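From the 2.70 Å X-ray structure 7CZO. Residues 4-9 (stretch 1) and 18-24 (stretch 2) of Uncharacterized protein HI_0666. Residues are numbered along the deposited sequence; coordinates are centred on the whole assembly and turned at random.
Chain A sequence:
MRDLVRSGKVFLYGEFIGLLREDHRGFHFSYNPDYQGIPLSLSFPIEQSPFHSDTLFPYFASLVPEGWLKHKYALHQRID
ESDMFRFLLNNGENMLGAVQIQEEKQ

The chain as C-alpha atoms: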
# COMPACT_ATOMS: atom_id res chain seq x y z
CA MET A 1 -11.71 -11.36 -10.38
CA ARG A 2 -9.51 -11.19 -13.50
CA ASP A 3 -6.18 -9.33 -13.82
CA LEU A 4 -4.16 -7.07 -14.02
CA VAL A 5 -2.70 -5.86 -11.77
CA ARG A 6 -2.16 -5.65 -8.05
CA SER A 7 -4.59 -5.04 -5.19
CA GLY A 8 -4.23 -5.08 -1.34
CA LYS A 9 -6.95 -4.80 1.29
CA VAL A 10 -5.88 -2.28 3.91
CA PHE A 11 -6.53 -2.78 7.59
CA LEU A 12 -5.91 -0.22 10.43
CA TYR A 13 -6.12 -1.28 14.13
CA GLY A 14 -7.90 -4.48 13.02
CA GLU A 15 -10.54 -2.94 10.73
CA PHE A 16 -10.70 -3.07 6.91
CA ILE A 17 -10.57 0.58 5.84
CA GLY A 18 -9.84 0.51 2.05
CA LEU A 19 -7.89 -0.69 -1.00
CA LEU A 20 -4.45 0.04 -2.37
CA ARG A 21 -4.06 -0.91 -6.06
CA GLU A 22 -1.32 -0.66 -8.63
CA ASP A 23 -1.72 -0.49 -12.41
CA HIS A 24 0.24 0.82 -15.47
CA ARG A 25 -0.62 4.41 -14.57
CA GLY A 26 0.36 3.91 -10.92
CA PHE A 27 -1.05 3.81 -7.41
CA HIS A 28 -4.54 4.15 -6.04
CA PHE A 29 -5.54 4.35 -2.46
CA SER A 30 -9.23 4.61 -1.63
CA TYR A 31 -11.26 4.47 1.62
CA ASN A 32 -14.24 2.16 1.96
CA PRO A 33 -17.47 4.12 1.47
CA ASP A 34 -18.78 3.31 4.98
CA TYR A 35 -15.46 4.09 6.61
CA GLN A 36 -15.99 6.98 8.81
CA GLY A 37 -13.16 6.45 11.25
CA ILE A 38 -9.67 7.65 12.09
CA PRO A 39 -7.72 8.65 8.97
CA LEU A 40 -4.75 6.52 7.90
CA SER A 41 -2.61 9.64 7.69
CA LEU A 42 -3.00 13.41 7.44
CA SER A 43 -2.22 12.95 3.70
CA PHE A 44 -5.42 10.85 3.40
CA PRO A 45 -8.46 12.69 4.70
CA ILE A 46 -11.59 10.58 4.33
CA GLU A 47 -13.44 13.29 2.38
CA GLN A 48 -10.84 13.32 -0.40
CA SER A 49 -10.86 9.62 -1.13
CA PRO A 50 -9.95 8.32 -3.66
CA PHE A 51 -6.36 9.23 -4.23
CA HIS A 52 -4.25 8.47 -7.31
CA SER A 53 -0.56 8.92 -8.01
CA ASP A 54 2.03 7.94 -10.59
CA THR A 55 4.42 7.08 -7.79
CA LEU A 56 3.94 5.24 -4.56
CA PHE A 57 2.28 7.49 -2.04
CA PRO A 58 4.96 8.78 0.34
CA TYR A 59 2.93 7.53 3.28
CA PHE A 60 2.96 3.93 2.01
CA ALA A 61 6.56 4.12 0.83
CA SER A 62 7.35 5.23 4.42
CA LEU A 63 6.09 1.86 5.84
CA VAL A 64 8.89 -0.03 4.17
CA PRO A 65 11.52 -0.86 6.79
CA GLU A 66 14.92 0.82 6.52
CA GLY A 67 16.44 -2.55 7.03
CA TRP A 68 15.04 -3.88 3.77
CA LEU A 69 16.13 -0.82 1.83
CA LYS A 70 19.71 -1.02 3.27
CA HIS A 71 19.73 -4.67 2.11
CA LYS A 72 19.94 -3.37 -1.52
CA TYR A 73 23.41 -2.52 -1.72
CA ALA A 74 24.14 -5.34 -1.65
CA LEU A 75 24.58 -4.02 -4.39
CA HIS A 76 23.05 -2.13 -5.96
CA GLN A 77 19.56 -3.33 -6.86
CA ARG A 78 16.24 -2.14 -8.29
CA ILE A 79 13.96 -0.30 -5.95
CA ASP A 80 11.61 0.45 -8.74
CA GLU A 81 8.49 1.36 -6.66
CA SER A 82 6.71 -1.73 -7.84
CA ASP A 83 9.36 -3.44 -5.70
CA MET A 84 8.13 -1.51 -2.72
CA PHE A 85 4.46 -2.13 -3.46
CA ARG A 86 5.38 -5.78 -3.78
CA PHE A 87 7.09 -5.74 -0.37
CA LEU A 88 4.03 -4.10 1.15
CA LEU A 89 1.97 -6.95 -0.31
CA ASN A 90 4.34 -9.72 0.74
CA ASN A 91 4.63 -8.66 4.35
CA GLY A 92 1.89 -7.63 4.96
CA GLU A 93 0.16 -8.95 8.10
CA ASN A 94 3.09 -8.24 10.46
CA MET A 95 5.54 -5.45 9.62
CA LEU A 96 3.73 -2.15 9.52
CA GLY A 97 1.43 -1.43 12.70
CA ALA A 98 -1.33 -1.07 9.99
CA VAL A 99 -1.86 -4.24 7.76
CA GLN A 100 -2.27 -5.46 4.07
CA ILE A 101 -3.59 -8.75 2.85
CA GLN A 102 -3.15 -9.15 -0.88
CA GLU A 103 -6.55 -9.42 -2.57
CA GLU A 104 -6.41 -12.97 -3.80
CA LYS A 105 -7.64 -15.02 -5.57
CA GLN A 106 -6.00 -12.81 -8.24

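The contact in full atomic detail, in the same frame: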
# COMPACT_ATOMS: atom_id res chain seq x y z
N LEU A 4 -5.15 -7.40 -15.06
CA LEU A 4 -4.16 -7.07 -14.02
C LEU A 4 -4.48 -5.65 -13.47
O LEU A 4 -5.39 -5.01 -13.98
CB LEU A 4 -2.75 -7.13 -14.65
CG LEU A 4 -2.20 -8.44 -15.23
CD1 LEU A 4 -1.28 -8.17 -16.42
CD2 LEU A 4 -1.48 -9.25 -14.16
N VAL A 5 -3.77 -5.14 -12.47
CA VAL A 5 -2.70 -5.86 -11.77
C VAL A 5 -3.11 -5.92 -10.29
O VAL A 5 -4.15 -6.49 -9.95
CB VAL A 5 -1.27 -5.25 -12.02
CG1 VAL A 5 -0.21 -6.34 -12.12
CG2 VAL A 5 -1.21 -4.38 -13.27
N ARG A 6 -2.34 -5.25 -9.44
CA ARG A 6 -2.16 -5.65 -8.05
C ARG A 6 -3.03 -4.87 -7.04
O ARG A 6 -3.09 -3.64 -7.06
CB ARG A 6 -0.68 -5.50 -7.69
CG ARG A 6 0.27 -6.39 -8.48
CD ARG A 6 0.28 -7.81 -7.92
NE ARG A 6 1.33 -8.02 -6.91
CZ ARG A 6 1.49 -9.14 -6.21
NH1 ARG A 6 0.66 -10.16 -6.39
NH2 ARG A 6 2.47 -9.24 -5.31
N SER A 7 -3.68 -5.60 -6.15
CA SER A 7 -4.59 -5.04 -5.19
C SER A 7 -4.26 -5.56 -3.77
O SER A 7 -3.92 -6.73 -3.59
CB SER A 7 -6.01 -5.41 -5.61
OG SER A 7 -6.99 -4.84 -4.75
N GLY A 8 -4.38 -4.69 -2.75
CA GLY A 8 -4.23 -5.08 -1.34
C GLY A 8 -5.33 -4.48 -0.50
O GLY A 8 -5.61 -3.29 -0.58
N LYS A 9 -6.01 -5.31 0.29
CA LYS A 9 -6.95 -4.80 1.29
C LYS A 9 -6.13 -4.19 2.43
O LYS A 9 -5.13 -4.74 2.87
CB LYS A 9 -7.81 -5.93 1.86
CG LYS A 9 -9.12 -6.23 1.16
CD LYS A 9 -9.62 -7.63 1.59
CE LYS A 9 -11.12 -7.69 1.89
NZ LYS A 9 -11.45 -8.32 3.22
N GLY A 18 -9.94 0.13 3.48
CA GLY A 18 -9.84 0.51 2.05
C GLY A 18 -8.93 -0.35 1.20
O GLY A 18 -8.54 -1.43 1.62
N LEU A 19 -8.53 0.16 0.03
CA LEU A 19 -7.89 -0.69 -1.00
C LEU A 19 -6.73 0.03 -1.65
O LEU A 19 -6.87 1.16 -2.06
CB LEU A 19 -8.89 -1.04 -2.10
CG LEU A 19 -10.11 -1.86 -1.66
CD1 LEU A 19 -11.23 -1.69 -2.66
CD2 LEU A 19 -9.71 -3.33 -1.51
N LEU A 20 -5.58 -0.61 -1.75
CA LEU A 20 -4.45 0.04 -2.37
C LEU A 20 -4.13 -0.80 -3.60
O LEU A 20 -3.90 -2.00 -3.47
CB LEU A 20 -3.29 0.06 -1.39
CG LEU A 20 -1.96 0.51 -1.96
CD1 LEU A 20 -1.94 1.99 -2.24
CD2 LEU A 20 -0.86 0.15 -0.97
N ARG A 21 -4.14 -0.17 -4.78
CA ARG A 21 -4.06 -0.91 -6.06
C ARG A 21 -2.96 -0.31 -6.84
O ARG A 21 -2.71 0.89 -6.70
CB ARG A 21 -5.33 -0.81 -6.90
CG ARG A 21 -6.60 -0.71 -6.07
CD ARG A 21 -7.84 -1.22 -6.77
NE ARG A 21 -8.25 -2.52 -6.25
CZ ARG A 21 -9.37 -3.16 -6.63
NH1 ARG A 21 -10.18 -2.60 -7.53
NH2 ARG A 21 -9.66 -4.35 -6.10
N GLU A 22 -2.29 -1.14 -7.63
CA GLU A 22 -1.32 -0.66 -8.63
C GLU A 22 -1.72 -1.12 -10.03
O GLU A 22 -2.29 -2.22 -10.21
CB GLU A 22 0.07 -1.16 -8.35
CG GLU A 22 1.12 -0.56 -9.26
CD GLU A 22 2.43 -1.33 -9.26
OE1 GLU A 22 2.46 -2.50 -8.81
OE2 GLU A 22 3.44 -0.75 -9.74
N ASP A 23 -1.46 -0.24 -10.99
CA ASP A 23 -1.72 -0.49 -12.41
C ASP A 23 -0.67 0.28 -13.23
O ASP A 23 0.21 0.97 -12.64
CB ASP A 23 -3.20 -0.14 -12.76
CG ASP A 23 -3.52 1.42 -12.84
OD1 ASP A 23 -2.61 2.34 -12.83
OD2 ASP A 23 -4.76 1.71 -12.94
N HIS A 24 -0.75 0.18 -14.56
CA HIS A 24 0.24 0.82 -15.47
C HIS A 24 0.41 2.28 -15.16
O HIS A 24 1.54 2.78 -15.19
CB HIS A 24 -0.09 0.57 -16.99
CG HIS A 24 -0.81 1.70 -17.71
ND1 HIS A 24 -2.12 1.59 -18.15
CD2 HIS A 24 -0.39 2.92 -18.14
CE1 HIS A 24 -2.47 2.70 -18.79
NE2 HIS A 24 -1.44 3.53 -18.78

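A side-chain hydrogen bond between Ser-7 and Arg-21 stands out in this backbone-paired contact. Arg-21 NE donates to Ser-7 OG over 3.0 Å. Arg-21 NH2 lies equally close to Ser-7 OG, also at 3.0 Å. The hydroxyl oxygen thus sits at the edge of the guanidinium, near its plane. Ser-7 and Arg-21 are directly paired across the strands, and both side chains leave on the same face of the sheet.

The strands run antiparallel, with an angle of 162° between their directions, and their axes come within 4.7 Å. Ser-7 faces Arg-21, Gly-8 faces Leu-20, and Lys-9 faces Leu-19. Gly-8 and Leu-20 form a hydrogen-bonded pair. Gly-8 N donates to Leu-20 O at 2.8 Å, and Leu-20 N donates back to Gly-8 O at 2.9 Å. Two residues along, Arg-6 and Glu-22 repeat the pattern. Glu-22 N donates to Arg-6 O at 2.7 Å, and Arg-6 N donates to Glu-22 O at 3.1 Å. The alternation leaves Ser-7 and Arg-21 as a non-hydrogen-bonded pair in the backbone sense. Here CA-H groups approach carbonyls instead: Arg-21 CA is 3.1 Å from Arg-6 O, and Ser-7 CA is 3.6 Å from Leu-20 O.

Lys-9 and Leu-19 share the face of Ser-7 and Arg-21. Their contact is aliphatic, with Lys-9 CG 4.0 Å from Leu-19 CD2. Leu-20 points to the other face, and Gly-8 opposite it offers no side chain to meet it.

Arg-6 and Glu-22 carry opposite charges, but their charged groups do not meet. Their side chains touch through the Arg-6 stem, with Arg-6 CB 4.5 Å from Glu-22 CB and Arg-6 CG 4.5 Å from Glu-22 OE1. The end of Arg-6 leads away. Beyond them, Val-5 points toward the second stretch. Its CG2 rests 4.0 Å from Asp-23 CA, a nonpolar contact against the backbone.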